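Side-chain contacts in extracellular protein containing a SCP domain (Bacillus anthracis, PDB 4IFA), which is of unknown function but is an extracellular SCP-domain protein, probably connected with virulence and considered a vaccine candidate: residues Asn61-Lys65 against Trp66-Ser70; Asn260-Ser264 against His265-Thr269. All blocks are in the same frame, centred on the assembly; numbering follows the deposited sequence.

Contact 1: residues Asn61-Lys65 against Trp66-Ser70; sequences NLLAK and WGEPS
The indole of Trp66 meets Leu62 and Lys65 one turn and one residue back on the same chain. Leu62 CD1 comes up obliquely and is 3.9 Å from Trp66 CB. Lys65 CB lies 4.2 Å from Trp66 CE3, at the six-membered ring. Tyr84 and Phe94 form edge-to-face ring contacts with the same indole. The carboxylate of Glu68 is the second flat group. Leu63 CD1 stands 3.5 Å from Glu68 CD and about as far from both oxygens. A bend at chi2 (-74°) swings this carboxylate back toward Leu63. Residues 61-66 form the C-terminal end of helix 59-66, and Gly67 starts the loop to strand 71-74. This region matches the CAP-associated N-terminal family. Leu62 and Trp66 pack the helix against helix 51-54 and strand 92-97 of the antiparallel sheet. Trp66 N still makes a regular helical bond, 2.8 Å to Leu62 O. Gly67 then leaves the helix with positive phi (81°), which favours glycine. Its N bonds to Leu63 O at 2.9 Å, from above the carbonyl plane. One helical turn apart, Lys65 NZ donates to a lone pair of Asn61 OD1 at 3.0 Å, in the plane of the amide. The same ammonium group makes a salt bridge to Asp49. A bound Tris molecule, probably from the crystallisation liquor, sits about 3 Å from the Trp66 side chain and is hydrogen-bonded to Lys65 O.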
# COMPACT_ATOMS: atom_id res chain seq x y z
N ASN A 61 5.53 -22.28 -7.76
CA ASN A 61 5.74 -22.49 -6.32
C ASN A 61 4.72 -21.65 -5.51
O ASN A 61 4.10 -22.16 -4.58
CB ASN A 61 7.20 -22.15 -5.95
CG ASN A 61 7.53 -22.39 -4.49
OD1 ASN A 61 7.42 -23.50 -3.98
ND2 ASN A 61 7.92 -21.31 -3.80
N LEU A 62 4.49 -20.42 -5.93
CA LEU A 62 3.55 -19.53 -5.24
C LEU A 62 2.15 -20.13 -5.38
O LEU A 62 1.45 -20.31 -4.37
CB LEU A 62 3.61 -18.13 -5.82
CG LEU A 62 2.63 -17.12 -5.24
CD1 LEU A 62 2.80 -16.94 -3.70
CD2 LEU A 62 2.81 -15.79 -5.93
N LEU A 63 1.79 -20.56 -6.60
CA LEU A 63 0.47 -21.16 -6.82
C LEU A 63 0.27 -22.41 -5.94
O LEU A 63 -0.79 -22.62 -5.36
CB LEU A 63 0.28 -21.47 -8.30
CG LEU A 63 -1.11 -21.84 -8.78
CD1 LEU A 63 -2.06 -20.71 -8.49
CD2 LEU A 63 -1.04 -22.11 -10.25
N ALA A 64 1.29 -23.28 -5.87
CA ALA A 64 1.23 -24.49 -5.04
C ALA A 64 1.06 -24.26 -3.55
O ALA A 64 0.31 -24.99 -2.90
CB ALA A 64 2.51 -25.32 -5.26
N LYS A 65 1.77 -23.26 -3.03
CA LYS A 65 1.83 -22.97 -1.60
C LYS A 65 0.69 -22.06 -1.12
O LYS A 65 0.19 -22.24 -0.01
CB LYS A 65 3.19 -22.33 -1.25
CG LYS A 65 4.47 -23.13 -1.58
CD LYS A 65 4.75 -24.21 -0.61
CE LYS A 65 5.91 -25.13 -1.07
NZ LYS A 65 7.25 -24.48 -1.18
N TRP A 66 0.33 -21.07 -1.94
CA TRP A 66 -0.73 -20.08 -1.60
C TRP A 66 -2.10 -20.26 -2.26
O TRP A 66 -3.08 -19.63 -1.84
CB TRP A 66 -0.23 -18.63 -1.87
CG TRP A 66 -0.01 -17.83 -0.63
CD1 TRP A 66 -0.89 -16.95 -0.07
CD2 TRP A 66 1.14 -17.85 0.23
NE1 TRP A 66 -0.38 -16.44 1.06
CE2 TRP A 66 0.87 -16.95 1.28
CE3 TRP A 66 2.37 -18.51 0.21
CZ2 TRP A 66 1.77 -16.72 2.33
CZ3 TRP A 66 3.27 -18.27 1.24
CH2 TRP A 66 2.97 -17.38 2.27
N GLY A 67 -2.19 -21.09 -3.29
CA GLY A 67 -3.43 -21.27 -4.06
C GLY A 67 -3.62 -20.15 -5.09
O GLY A 67 -2.74 -19.30 -5.26
N GLU A 68 -4.76 -20.14 -5.77
CA GLU A 68 -5.04 -19.12 -6.76
C GLU A 68 -5.33 -17.81 -6.04
O GLU A 68 -6.03 -17.79 -5.02
CB GLU A 68 -6.25 -19.49 -7.64
CG GLU A 68 -6.03 -20.59 -8.68
CD GLU A 68 -5.20 -20.16 -9.91
OE1 GLU A 68 -4.90 -18.96 -10.09
OE2 GLU A 68 -4.84 -21.07 -10.72
N PRO A 69 -4.74 -16.70 -6.54
CA PRO A 69 -5.06 -15.41 -5.96
C PRO A 69 -6.51 -15.01 -6.27
O PRO A 69 -7.13 -15.56 -7.19
CB PRO A 69 -4.10 -14.46 -6.68
CG PRO A 69 -3.85 -15.08 -7.98
CD PRO A 69 -3.94 -16.56 -7.78
N SER A 70 -7.02 -14.07 -5.49
CA SER A 70 -8.36 -13.53 -5.71
C SER A 70 -8.39 -12.73 -7.00
O SER A 70 -9.27 -12.93 -7.86
CB SER A 70 -8.73 -12.59 -4.56
OG SER A 70 -8.37 -13.18 -3.32

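Contact 2: residues Asn260-Ser264 against His265-Thr269; sequences NNYFS and HDSPT
Tyr262 and Pro268 approach from opposite directions and meet in a CH-pi contact. Pro268 CD sits over the centre of one face of the Tyr262 ring, 3.6 Å from the centroid and 9° off the normal. Tyr262 holds its ring between its own backbone N and carbonyl carbon (chi1 80°). This sends the ring across the loop toward the returning chain. Asn260 O and Ser264 CB lie at the ring edge, in its plane. At the far end Tyr262 OH is 3.3 Å from Ser267 CB. The hydroxyls of Tyr262 and Ser267 both hydrogen-bond to Asp256 OD2, a shared partner on helix 244-260. That helix ends in a Schellman motif at Asn261, and the loop turns back from there. The sequence YFSH resembles the His-bearing motif of bacterial SCP (CAP) domains. Ser264 has OG anti to the backbone N, facing the next turn of chain. There OG accepts a hydrogen bond from Asp266 N at 3.1 Å, nearly straight (163°), forming an ST turn. Asp266 O comes 3.4 Å from Tyr262 CE1, obliquely to the ring. The His265 side chain leads away from the loop, and its ND1 is hydrogen-bonded to Glu289 OE1. This pair is consistent with the conserved His and Glu residues of CAP proteins, whose role here is unknown.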
# COMPACT_ATOMS: atom_id res chain seq x y z
N ASN A 260 -5.00 19.79 -14.74
CA ASN A 260 -4.97 21.23 -14.48
C ASN A 260 -3.96 21.72 -13.48
O ASN A 260 -4.01 22.87 -13.03
CB ASN A 260 -6.43 21.66 -14.19
CG ASN A 260 -7.31 21.49 -15.41
OD1 ASN A 260 -7.00 22.03 -16.47
ND2 ASN A 260 -8.37 20.68 -15.29
N ASN A 261 -2.99 20.86 -13.15
CA ASN A 261 -1.82 21.30 -12.40
C ASN A 261 -2.10 22.02 -11.09
O ASN A 261 -1.55 23.09 -10.82
CB ASN A 261 -0.92 22.10 -13.32
CG ASN A 261 -0.39 21.24 -14.41
OD1 ASN A 261 0.57 20.51 -14.19
ND2 ASN A 261 -1.03 21.27 -15.58
N TYR A 262 -2.97 21.39 -10.30
CA TYR A 262 -3.25 21.87 -8.95
C TYR A 262 -3.43 20.67 -8.02
O TYR A 262 -3.56 19.53 -8.45
CB TYR A 262 -4.47 22.80 -8.92
CG TYR A 262 -5.78 22.05 -8.92
CD1 TYR A 262 -6.41 21.76 -7.72
CD2 TYR A 262 -6.37 21.60 -10.11
CE1 TYR A 262 -7.60 21.04 -7.70
CE2 TYR A 262 -7.56 20.88 -10.10
CZ TYR A 262 -8.16 20.59 -8.87
OH TYR A 262 -9.34 19.88 -8.81
N PHE A 263 -3.38 20.94 -6.73
CA PHE A 263 -3.55 19.91 -5.72
C PHE A 263 -4.32 20.58 -4.60
O PHE A 263 -3.77 21.37 -3.83
CB PHE A 263 -2.21 19.35 -5.26
CG PHE A 263 -2.35 18.22 -4.25
CD1 PHE A 263 -2.41 16.92 -4.68
CD2 PHE A 263 -2.42 18.48 -2.90
CE1 PHE A 263 -2.51 15.88 -3.75
CE2 PHE A 263 -2.54 17.43 -1.97
CZ PHE A 263 -2.59 16.16 -2.43
N SER A 264 -5.62 20.26 -4.52
CA SER A 264 -6.52 20.87 -3.54
C SER A 264 -7.81 20.09 -3.47
O SER A 264 -8.16 19.38 -4.39
CB SER A 264 -6.90 22.29 -4.01
OG SER A 264 -7.69 23.02 -3.06
N HIS A 265 -8.51 20.26 -2.37
CA HIS A 265 -9.87 19.74 -2.24
C HIS A 265 -10.85 20.51 -3.13
O HIS A 265 -11.93 20.02 -3.47
CB HIS A 265 -10.37 19.88 -0.79
CG HIS A 265 -9.65 19.00 0.17
ND1 HIS A 265 -9.70 17.62 0.10
CD2 HIS A 265 -8.94 19.30 1.28
CE1 HIS A 265 -9.01 17.12 1.12
NE2 HIS A 265 -8.56 18.12 1.87
N ASP A 266 -10.51 21.76 -3.46
CA ASP A 266 -11.37 22.59 -4.27
C ASP A 266 -10.86 22.67 -5.70
O ASP A 266 -9.70 23.06 -5.92
CB ASP A 266 -11.42 23.99 -3.67
CG ASP A 266 -12.15 24.04 -2.35
OD1 ASP A 266 -13.04 23.18 -2.11
OD2 ASP A 266 -11.84 24.95 -1.56
N SER A 267 -11.71 22.32 -6.65
CA SER A 267 -11.40 22.43 -8.07
C SER A 267 -11.68 23.85 -8.56
O SER A 267 -12.80 24.32 -8.41
CB SER A 267 -12.22 21.47 -8.90
OG SER A 267 -12.10 21.79 -10.27
N PRO A 268 -10.70 24.50 -9.21
CA PRO A 268 -10.94 25.85 -9.71
C PRO A 268 -12.16 25.91 -10.63
O PRO A 268 -12.85 26.94 -10.66
CB PRO A 268 -9.62 26.19 -10.44
CG PRO A 268 -8.59 25.38 -9.74
CD PRO A 268 -9.29 24.10 -9.39
N THR A 269 -12.42 24.84 -11.39
CA THR A 269 -13.55 24.84 -12.34
C THR A 269 -14.77 23.98 -11.96
O THR A 269 -15.89 24.25 -12.42
CB THR A 269 -13.11 24.34 -13.73
OG1 THR A 269 -12.65 22.99 -13.66
CG2 THR A 269 -12.00 25.26 -14.31

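How the contacts relate
Contacts 1 and 2 do not touch. Their centres are 43 Å apart and their nearest atoms about 29 Å apart. They lie on opposite sides of the chain's centre and follow one another along the chain. Contact 1 belongs to the part related to CAP-associated N-terminal regions, contact 2 to the cysteine-rich secretory protein (SCP) part. Contact 1 spans the end of helix 59-66, and contact 2 is the loop leaving helix 244-260. Each has small molecules nearby, probably from crystallisation: Tris and ethanediol at contact 1, diethylene glycol about 5 Å from the Tyr262 side chain at contact 2. Contact 1 is thus remote from the His265-Glu289 pair, which is probably part of the CAP-type pocket.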